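Local structure of tartronate semialdehyde reductase (Salmonella typhimurium, 1VPD) at residues S30-D35 against G48-S53; G143-F148 against V162-D167; A188-L193 against A284-Y289. The protein probably catalyses the NAD(P)H-dependent reduction of tartronate semialdehyde to D-glycerate, the last step of galactarate breakdown. One frame throughout, in Å; residues are numbered along the deposited sequence. Where two conformers were deposited one is given.

Followed from the N terminus, the chain closes three loops in series, none nested in or crossing another. Contact 1 comes first: strand 30-34 leads through helix 38-46 to the short strand 50-51 at one margin of the Rossmann-type sheet. Contact 2 closes next, where the start of helix 145-156 meets strand 161-166, the outermost strand at the other margin; the two contacts thus share a sheet, their nearest atoms about 15 Å apart. From strand 161-166 the chain passes into the long helix 170-198. Contact 3 lies on that helix, across the chain's centre from the others, and closes a loop of 90 residues by bringing back helix 285-293 within the all-helical part.

Contact 1 (S30-D35 against G48-S53)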
loop_
_atom_site.group_PDB
_atom_site.type_symbol
_atom_site.label_atom_id
_atom_site.label_comp_id
_atom_site.label_asym_id
_atom_site.label_seq_id
_atom_site.Cartn_x
_atom_site.Cartn_y
_atom_site.Cartn_z
ATOM N N SER A 30 -17.817 -14.339 -1.028
ATOM C CA SER A 30 -18.942 -13.424 -0.881
ATOM C C SER A 30 -18.503 -12.252 -0.014
ATOM O O SER A 30 -18.022 -12.459 1.099
ATOM C CB SER A 30 -20.129 -14.132 -0.222
ATOM O OG SER A 30 -20.506 -15.245 -1.015
ATOM N N LEU A 31 -18.658 -11.040 -0.527
ATOM C CA LEU A 31 -18.181 -9.841 0.156
ATOM C C LEU A 31 -19.308 -8.948 0.606
ATOM O O LEU A 31 -20.353 -8.864 -0.043
ATOM C CB LEU A 31 -17.256 -9.008 -0.745
ATOM C CG LEU A 31 -15.985 -9.623 -1.313
ATOM C CD1 LEU A 31 -15.071 -8.504 -1.810
ATOM C CD2 LEU A 31 -15.251 -10.476 -0.349
ATOM N N VAL A 32 -19.088 -8.285 1.732
ATOM C CA VAL A 32 -19.875 -7.144 2.145
ATOM C C VAL A 32 -18.897 -5.967 2.268
ATOM O O VAL A 32 -18.002 -5.986 3.117
ATOM C CB VAL A 32 -20.616 -7.374 3.482
ATOM C CG1 VAL A 32 -21.598 -6.258 3.728
ATOM C CG2 VAL A 32 -21.332 -8.721 3.486
ATOM N N VAL A 33 -19.100 -4.952 1.438
ATOM C CA VAL A 33 -18.121 -3.886 1.240
ATOM C C VAL A 33 -18.602 -2.512 1.654
ATOM O O VAL A 33 -19.804 -2.228 1.721
ATOM C CB VAL A 33 -17.613 -3.860 -0.230
ATOM C CG1 VAL A 33 -17.182 -5.215 -0.666
ATOM C CG2 VAL A 33 -18.646 -3.279 -1.208
ATOM N N SER A 34 -17.638 -1.648 1.982
ATOM C CA SER A 34 -17.910 -0.246 2.213
ATOM C C SER A 34 -16.705 0.604 1.815
ATOM O O SER A 34 -15.582 0.109 1.737
ATOM C CB SER A 34 -18.270 0.021 3.660
ATOM O OG SER A 34 -18.596 1.388 3.833
ATOM N N ASP A 35 -16.997 1.860 1.518
ATOM C CA ASP A 35 -16.018 2.885 1.225
ATOM C C ASP A 35 -16.686 4.238 1.456
ATOM O O ASP A 35 -17.913 4.333 1.434
ATOM C CB ASP A 35 -15.531 2.761 -0.223
ATOM C CG ASP A 35 -14.384 3.701 -0.531
ATOM O OD1 ASP A 35 -13.249 3.367 -0.120
ATOM O OD2 ASP A 35 -14.517 4.794 -1.136
ATOM N N GLY A 48 -20.600 -8.050 -7.919
ATOM C CA GLY A 48 -21.164 -9.139 -7.136
ATOM C C GLY A 48 -21.209 -8.957 -5.618
ATOM O O GLY A 48 -21.781 -9.804 -4.920
ATOM N N ALA A 49 -20.634 -7.877 -5.093
ATOM C CA ALA A 49 -20.621 -7.680 -3.643
ATOM C C ALA A 49 -21.969 -7.233 -3.103
ATOM O O ALA A 49 -22.782 -6.649 -3.821
ATOM C CB ALA A 49 -19.573 -6.647 -3.252
ATOM N N GLU A 50 -22.179 -7.491 -1.820
ATOM C CA GLU A 50 -23.161 -6.757 -1.040
ATOM C C GLU A 50 -22.506 -5.599 -0.300
ATOM O O GLU A 50 -21.284 -5.421 -0.367
ATOM C CB GLU A 50 -23.826 -7.698 -0.044
ATOM C CG GLU A 50 -24.578 -8.817 -0.736
ATOM C CD GLU A 50 -25.400 -9.608 0.231
ATOM O OE1 GLU A 50 -24.782 -10.235 1.116
ATOM O OE2 GLU A 50 -26.654 -9.568 0.092
ATOM N N THR A 51 -23.325 -4.793 0.370
ATOM C CA THR A 51 -22.845 -3.654 1.154
ATOM C C THR A 51 -23.661 -3.478 2.439
ATOM O O THR A 51 -24.702 -4.116 2.612
ATOM C CB THR A 51 -22.834 -2.378 0.290
ATOM O OG1 THR A 51 -22.220 -1.300 1.003
ATOM C CG2 THR A 51 -24.276 -1.875 -0.040
ATOM N N ALA A 52 -23.144 -2.681 3.365
ATOM C CA ALA A 52 -23.875 -2.280 4.567
ATOM C C ALA A 52 -23.489 -0.862 4.918
ATOM O O ALA A 52 -22.463 -0.377 4.439
ATOM C CB ALA A 52 -23.585 -3.227 5.724
ATOM N N SER A 53 -24.278 -0.211 5.772
ATOM C CA SER A 53 -24.185 1.235 5.977
ATOM C C SER A 53 -23.090 1.649 6.962
ATOM O O SER A 53 -22.755 2.836 7.048
ATOM C CB SER A 53 -25.538 1.813 6.431
ATOM O OG SER A 53 -26.512 1.764 5.375
HETATM O O HOH W 1 -20.573 -11.257 -2.910
HETATM O O HOH W 2 -21.978 -11.050 0.194
HETATM O O HOH W 3 -21.083 1.875 4.267
#
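The carbonyl oxygen of Leu31 is held by two donors, the backbone N-H of Glu50 and a water. Glu50 N lies 2.9 Å from Leu31 O and approaches from above the carbonyl plane, with an N-H...O angle of 153°. The water also donates to Glu50 OE1, so backbone and side chain of Glu50 both converge on this carbonyl, one directly and one through solvent; the carboxylate has its own salt bridge to Lys7 of strand 7-11. Glu50 O in turn accepts from Val33 N at 2.9 Å, and these two bonds straddle Val32, whose CA-H also points at Glu50 O. This is a short parallel ladder, the product of a right-handed beta-alpha-beta crossover: strand 30-34 runs into helix 38-46, Gly48 ends that helix in a Schellman motif, and the chain returns as edge strand 50-51 of the Rossmann fold. Beyond Glu50 the pairing passes to a side chain. With OG1 anti to its own backbone N (chi1 -173°), Thr51 donates to Val33 O at 2.7 Å, in the carbonyl plane. On the face of Val33, turned to helix 38-46, Val33 CG1 rests 3.8 Å from Ala49 CB, and Thr51 leans on Ile41 and Ile45. On the face of Val32, its CG1, anti to the backbone N, lies over the Thr51 backbone and reaches Ala52 CB at 4.1 Å. Where the strands part, another water bridges Ser34 OG and Ala52 O, and Asp35 OD1 accepts from the backbone N of Leu13, in the predicted NAD(+)-binding loop.

Contact 2 (G143-F148 against V162-D167); sequences GDKAIF and VVHTGD
Packing is tightest where Phe148 lies against the strand. Its CG is anti to the backbone N (chi1 176°), which carries the ring from the first turn of the helix onto His164, whose CB sits 3.6 Å from the ring centroid and almost on its normal, a CH-pi contact. The two rings meet obliquely, their planes 36° apart. Phe148 CE1 also reaches Val162 CG1 at 3.7 Å, and both residues touch Val141 and Met155, so the ring is enclosed between helix and sheet. Helix 145-156 is the connection of a beta-alpha-beta unit that joins strand 137-142 to the parallel strand 161-166 at the sheet's margin. Asp144 is its N-cap, OD1 accepting from Ala146 N at 2.8 Å. Just ahead of it, Gly143 N donates to Gly166 O at 2.9 Å, on a lone pair in the carbonyl plane. Toward solvent the contact loosens: the bent chain of Lys145 crosses the imidazole obliquely, CD 3.6 Å from His164 CD2, on its way to a salt bridge with Asp149. At the Gly143 end a water donates to both Gly143 O and Asp167 OD1, with a long, weak link to His164 NE2.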
loop_
_atom_site.group_PDB
_atom_site.type_symbol
_atom_site.label_atom_id
_atom_site.label_comp_id
_atom_site.label_asym_id
_atom_site.label_seq_id
_atom_site.Cartn_x
_atom_site.Cartn_y
_atom_site.Cartn_z
ATOM N N GLY A 143 1.307 -11.282 13.033
ATOM C CA GLY A 143 0.241 -11.769 13.904
ATOM C C GLY A 143 0.447 -13.230 14.251
ATOM O O GLY A 143 1.499 -13.789 14.029
ATOM N N ASP A 144 -0.582 -13.840 14.819
ATOM C CA ASP A 144 -0.546 -15.257 15.214
ATOM C C ASP A 144 -0.504 -16.197 14.027
ATOM O O ASP A 144 -1.293 -16.082 13.099
ATOM C CB ASP A 144 -1.782 -15.507 16.093
ATOM C CG ASP A 144 -1.965 -16.956 16.493
ATOM O OD1 ASP A 144 -1.231 -17.852 16.050
ATOM O OD2 ASP A 144 -2.856 -17.285 17.279
ATOM N N LYS A 145 0.418 -17.144 14.056
ATOM C CA LYS A 145 0.561 -18.097 12.961
ATOM C C LYS A 145 -0.733 -18.859 12.644
ATOM O O LYS A 145 -1.017 -19.130 11.492
ATOM C CB LYS A 145 1.677 -19.107 13.251
ATOM C CG LYS A 145 1.965 -20.083 12.090
ATOM C CD LYS A 145 2.169 -19.358 10.741
ATOM C CE LYS A 145 3.180 -20.069 9.831
ATOM N NZ LYS A 145 2.533 -20.945 8.791
ATOM N N ALA A 146 -1.495 -19.217 13.670
ATOM C CA ALA A 146 -2.726 -19.976 13.456
ATOM C C ALA A 146 -3.714 -19.173 12.646
ATOM O O ALA A 146 -4.394 -19.726 11.794
ATOM C CB ALA A 146 -3.346 -20.380 14.756
ATOM N N ILE A 147 -3.770 -17.866 12.905
ATOM C CA ILE A 147 -4.686 -16.977 12.204
ATOM C C ILE A 147 -4.181 -16.738 10.781
ATOM O O ILE A 147 -4.955 -16.769 9.824
ATOM C CB ILE A 147 -4.873 -15.652 12.991
ATOM C CG1 ILE A 147 -5.318 -15.908 14.442
ATOM C CG2 ILE A 147 -5.832 -14.719 12.281
ATOM C CD1 ILE A 147 -6.684 -16.495 14.593
ATOM N N PHE A 148 -2.873 -16.519 10.641
ATOM C CA PHE A 148 -2.249 -16.479 9.320
ATOM C C PHE A 148 -2.619 -17.715 8.483
ATOM O O PHE A 148 -3.046 -17.604 7.335
ATOM C CB PHE A 148 -0.718 -16.360 9.465
ATOM C CG PHE A 148 0.020 -16.408 8.163
ATOM C CD1 PHE A 148 0.297 -15.227 7.454
ATOM C CD2 PHE A 148 0.427 -17.621 7.620
ATOM C CE1 PHE A 148 0.944 -15.281 6.238
ATOM C CE2 PHE A 148 1.072 -17.676 6.412
ATOM C CZ PHE A 148 1.341 -16.492 5.712
ATOM N N VAL A 162 2.223 -14.642 -0.206
ATOM C CA VAL A 162 1.776 -14.266 1.131
ATOM C C VAL A 162 2.723 -14.880 2.150
ATOM O O VAL A 162 2.830 -16.108 2.251
ATOM C CB VAL A 162 0.324 -14.703 1.408
ATOM C CG1 VAL A 162 -0.114 -14.274 2.794
ATOM C CG2 VAL A 162 -0.621 -14.141 0.358
ATOM N N VAL A 163 3.444 -14.034 2.878
ATOM C CA VAL A 163 4.508 -14.489 3.772
ATOM C C VAL A 163 4.317 -13.955 5.194
ATOM O O VAL A 163 4.096 -12.760 5.407
ATOM C CB VAL A 163 5.899 -14.047 3.230
ATOM C CG1 VAL A 163 7.002 -14.285 4.259
ATOM C CG2 VAL A 163 6.198 -14.731 1.904
ATOM N N HIS A 164 4.437 -14.835 6.177
ATOM C CA HIS A 164 4.354 -14.493 7.580
ATOM C C HIS A 164 5.728 -14.026 8.067
ATOM O O HIS A 164 6.713 -14.761 7.965
ATOM C CB HIS A 164 3.902 -15.737 8.349
ATOM C CG HIS A 164 3.660 -15.523 9.805
ATOM N ND1 HIS A 164 2.908 -14.486 10.308
ATOM C CD2 HIS A 164 4.041 -16.250 10.875
ATOM C CE1 HIS A 164 2.841 -14.575 11.622
ATOM N NE2 HIS A 164 3.521 -15.637 11.995
ATOM N N THR A 165 5.796 -12.811 8.612
ATOM C CA THR A 165 7.079 -12.203 8.952
ATOM C C THR A 165 7.339 -12.047 10.438
ATOM O O THR A 165 8.453 -11.689 10.835
ATOM C CB THR A 165 7.224 -10.815 8.269
ATOM O OG1 THR A 165 6.189 -9.943 8.737
ATOM C CG2 THR A 165 7.088 -10.918 6.773
ATOM N N GLY A 166 6.326 -12.278 11.273
ATOM C CA GLY A 166 6.492 -12.172 12.705
ATOM C C GLY A 166 5.194 -11.901 13.443
ATOM O O GLY A 166 4.107 -12.136 12.891
ATOM N N ASP A 167 5.327 -11.423 14.680
ATOM C CA ASP A 167 4.193 -11.072 15.529
ATOM C C ASP A 167 3.536 -9.796 14.994
ATOM O O ASP A 167 4.070 -9.144 14.088
ATOM C CB ASP A 167 4.642 -10.796 16.969
ATOM C CG ASP A 167 5.207 -12.033 17.679
ATOM O OD1 ASP A 167 4.959 -13.169 17.244
ATOM O OD2 ASP A 167 5.910 -11.925 18.700
HETATM O O HOH W 4 3.922 -14.775 15.217
#

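Contact 3 (A188-L193 against A284-Y289); sequences AMSEAL and ALACYY
Two helices of the all-helical C-terminal domain pack here side by side, the short segments crossing at -35° with their axes 8.6 Å apart at closest approach. Along the second of them, Leu285 barely touches the 188-193 segment; its side chain packs against Ile186, one turn earlier on the long helix, and against Met269 and Leu272 of helix 260-274. Ala286 marks the close point of the crossing. A small residue faces a small residue: Ser190 OG lies over Ala286 CA and comes within 3.5 Å of Ala286 CB, while its hydrogen bond goes back to Ile186 O within its own helix. A turn later Tyr289 spans the groove. With CG anti to its carbonyl carbon, it lays one ring face on the backbone between Ser190 and Glu191, Glu191 N standing 3.9 Å above the ring plane near its centre; the CD1 and CD2 flanks rest on Glu191 CA and Ser190 CB. Glu191, its CG anti to the backbone N (chi1 -174°), sends an extended chain obliquely across the ring, CB 3.4 Å from Tyr289 CE1. Its carboxylate plane is turned 51° from the ring, and Tyr289 OH donates to the anti lone pair of Glu191 OE1 at 2.7 Å.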
loop_
_atom_site.group_PDB
_atom_site.type_symbol
_atom_site.label_atom_id
_atom_site.label_comp_id
_atom_site.label_asym_id
_atom_site.label_seq_id
_atom_site.Cartn_x
_atom_site.Cartn_y
_atom_site.Cartn_z
ATOM N N ALA A 188 16.671 6.561 -7.552
ATOM C CA ALA A 188 17.877 6.143 -8.248
ATOM C C ALA A 188 17.691 6.103 -9.754
ATOM O O ALA A 188 18.557 6.557 -10.507
ATOM C CB ALA A 188 18.322 4.749 -7.731
HETATM N N MSE A 189 16.575 5.529 -10.194
HETATM C CA MSE A 189 16.194 5.548 -11.613
HETATM C C MSE A 189 16.179 6.984 -12.137
HETATM O O MSE A 189 16.714 7.260 -13.197
HETATM C CB MSE A 189 14.806 4.916 -11.806
HETATM C CG MSE A 189 14.243 5.132 -13.177
HETATM SE SE MSE A 189 12.374 4.668 -13.264
HETATM C CE MSE A 189 11.728 6.240 -12.361
ATOM N N SER A 190 15.571 7.896 -11.389
ATOM C CA SER A 190 15.412 9.291 -11.790
ATOM C C SER A 190 16.765 10.001 -11.901
ATOM O O SER A 190 17.050 10.695 -12.886
ATOM C CB SER A 190 14.518 10.014 -10.781
ATOM O OG SER A 190 13.217 9.436 -10.739
ATOM N N GLU A 191 17.619 9.774 -10.900
ATOM C CA GLU A 191 18.948 10.344 -10.846
ATOM C C GLU A 191 19.749 9.879 -12.067
ATOM O O GLU A 191 20.383 10.683 -12.745
ATOM C CB GLU A 191 19.622 9.920 -9.530
ATOM C CG GLU A 191 20.956 10.568 -9.274
ATOM C CD GLU A 191 21.402 10.557 -7.817
ATOM O OE1 GLU A 191 20.640 10.982 -6.909
ATOM O OE2 GLU A 191 22.559 10.163 -7.593
ATOM N N ALA A 192 19.707 8.582 -12.341
ATOM C CA ALA A 192 20.465 7.988 -13.429
ATOM C C ALA A 192 19.960 8.400 -14.823
ATOM O O ALA A 192 20.756 8.721 -15.705
ATOM C CB ALA A 192 20.465 6.485 -13.299
ATOM N N LEU A 193 18.651 8.360 -15.027
ATOM C CA LEU A 193 18.076 8.745 -16.329
ATOM C C LEU A 193 18.275 10.233 -16.602
ATOM O O LEU A 193 18.570 10.616 -17.728
ATOM C CB LEU A 193 16.586 8.354 -16.425
ATOM C CG LEU A 193 16.293 6.863 -16.458
ATOM C CD1 LEU A 193 14.783 6.646 -16.604
ATOM C CD2 LEU A 193 17.017 6.130 -17.580
ATOM N N ALA A 284 6.691 10.755 -10.011
ATOM C CA ALA A 284 6.974 12.194 -10.055
ATOM C C ALA A 284 8.216 12.603 -9.251
ATOM O O ALA A 284 8.666 13.741 -9.320
ATOM C CB ALA A 284 5.756 13.007 -9.628
ATOM N N LEU A 285 8.817 11.672 -8.518
ATOM C CA LEU A 285 10.154 11.936 -8.003
ATOM C C LEU A 285 11.090 12.313 -9.131
ATOM O O LEU A 285 12.020 13.089 -8.938
ATOM C CB LEU A 285 10.715 10.705 -7.293
ATOM C CG LEU A 285 10.589 10.593 -5.800
ATOM C CD1 LEU A 285 10.934 9.171 -5.394
ATOM C CD2 LEU A 285 11.491 11.606 -5.102
ATOM N N ALA A 286 10.858 11.789 -10.335
ATOM C CA ALA A 286 11.658 12.189 -11.499
ATOM C C ALA A 286 11.615 13.691 -11.752
ATOM O O ALA A 286 12.631 14.281 -12.143
ATOM C CB ALA A 286 11.230 11.424 -12.756
ATOM N N CYS A 287 10.462 14.306 -11.502
ATOM C CA CYS A 287 10.283 15.735 -11.737
ATOM C C CYS A 287 11.172 16.591 -10.826
ATOM O O CYS A 287 11.591 17.679 -11.214
ATOM C CB CYS A 287 8.811 16.136 -11.629
ATOM S SG CYS A 287 7.698 15.129 -12.630
ATOM N N TYR A 288 11.475 16.096 -9.617
ATOM C CA TYR A 288 12.420 16.770 -8.740
ATOM C C TYR A 288 13.778 16.898 -9.421
ATOM O O TYR A 288 14.374 17.977 -9.480
ATOM C CB TYR A 288 12.535 16.006 -7.408
ATOM C CG TYR A 288 13.580 16.556 -6.469
ATOM C CD1 TYR A 288 13.272 17.579 -5.582
ATOM C CD2 TYR A 288 14.876 16.056 -6.455
ATOM C CE1 TYR A 288 14.238 18.102 -4.711
ATOM C CE2 TYR A 288 15.841 16.580 -5.606
ATOM C CZ TYR A 288 15.517 17.604 -4.736
ATOM O OH TYR A 288 16.454 18.108 -3.877
ATOM N N TYR A 289 14.272 15.782 -9.927
ATOM C CA TYR A 289 15.542 15.770 -10.631
ATOM C C TYR A 289 15.496 16.598 -11.921
ATOM O O TYR A 289 16.456 17.298 -12.244
ATOM C CB TYR A 289 15.924 14.350 -10.966
ATOM C CG TYR A 289 16.468 13.578 -9.783
ATOM C CD1 TYR A 289 17.821 13.596 -9.490
ATOM C CD2 TYR A 289 15.626 12.854 -8.953
ATOM C CE1 TYR A 289 18.328 12.907 -8.405
ATOM C CE2 TYR A 289 16.125 12.142 -7.862
ATOM C CZ TYR A 289 17.479 12.166 -7.605
ATOM O OH TYR A 289 17.984 11.448 -6.546
#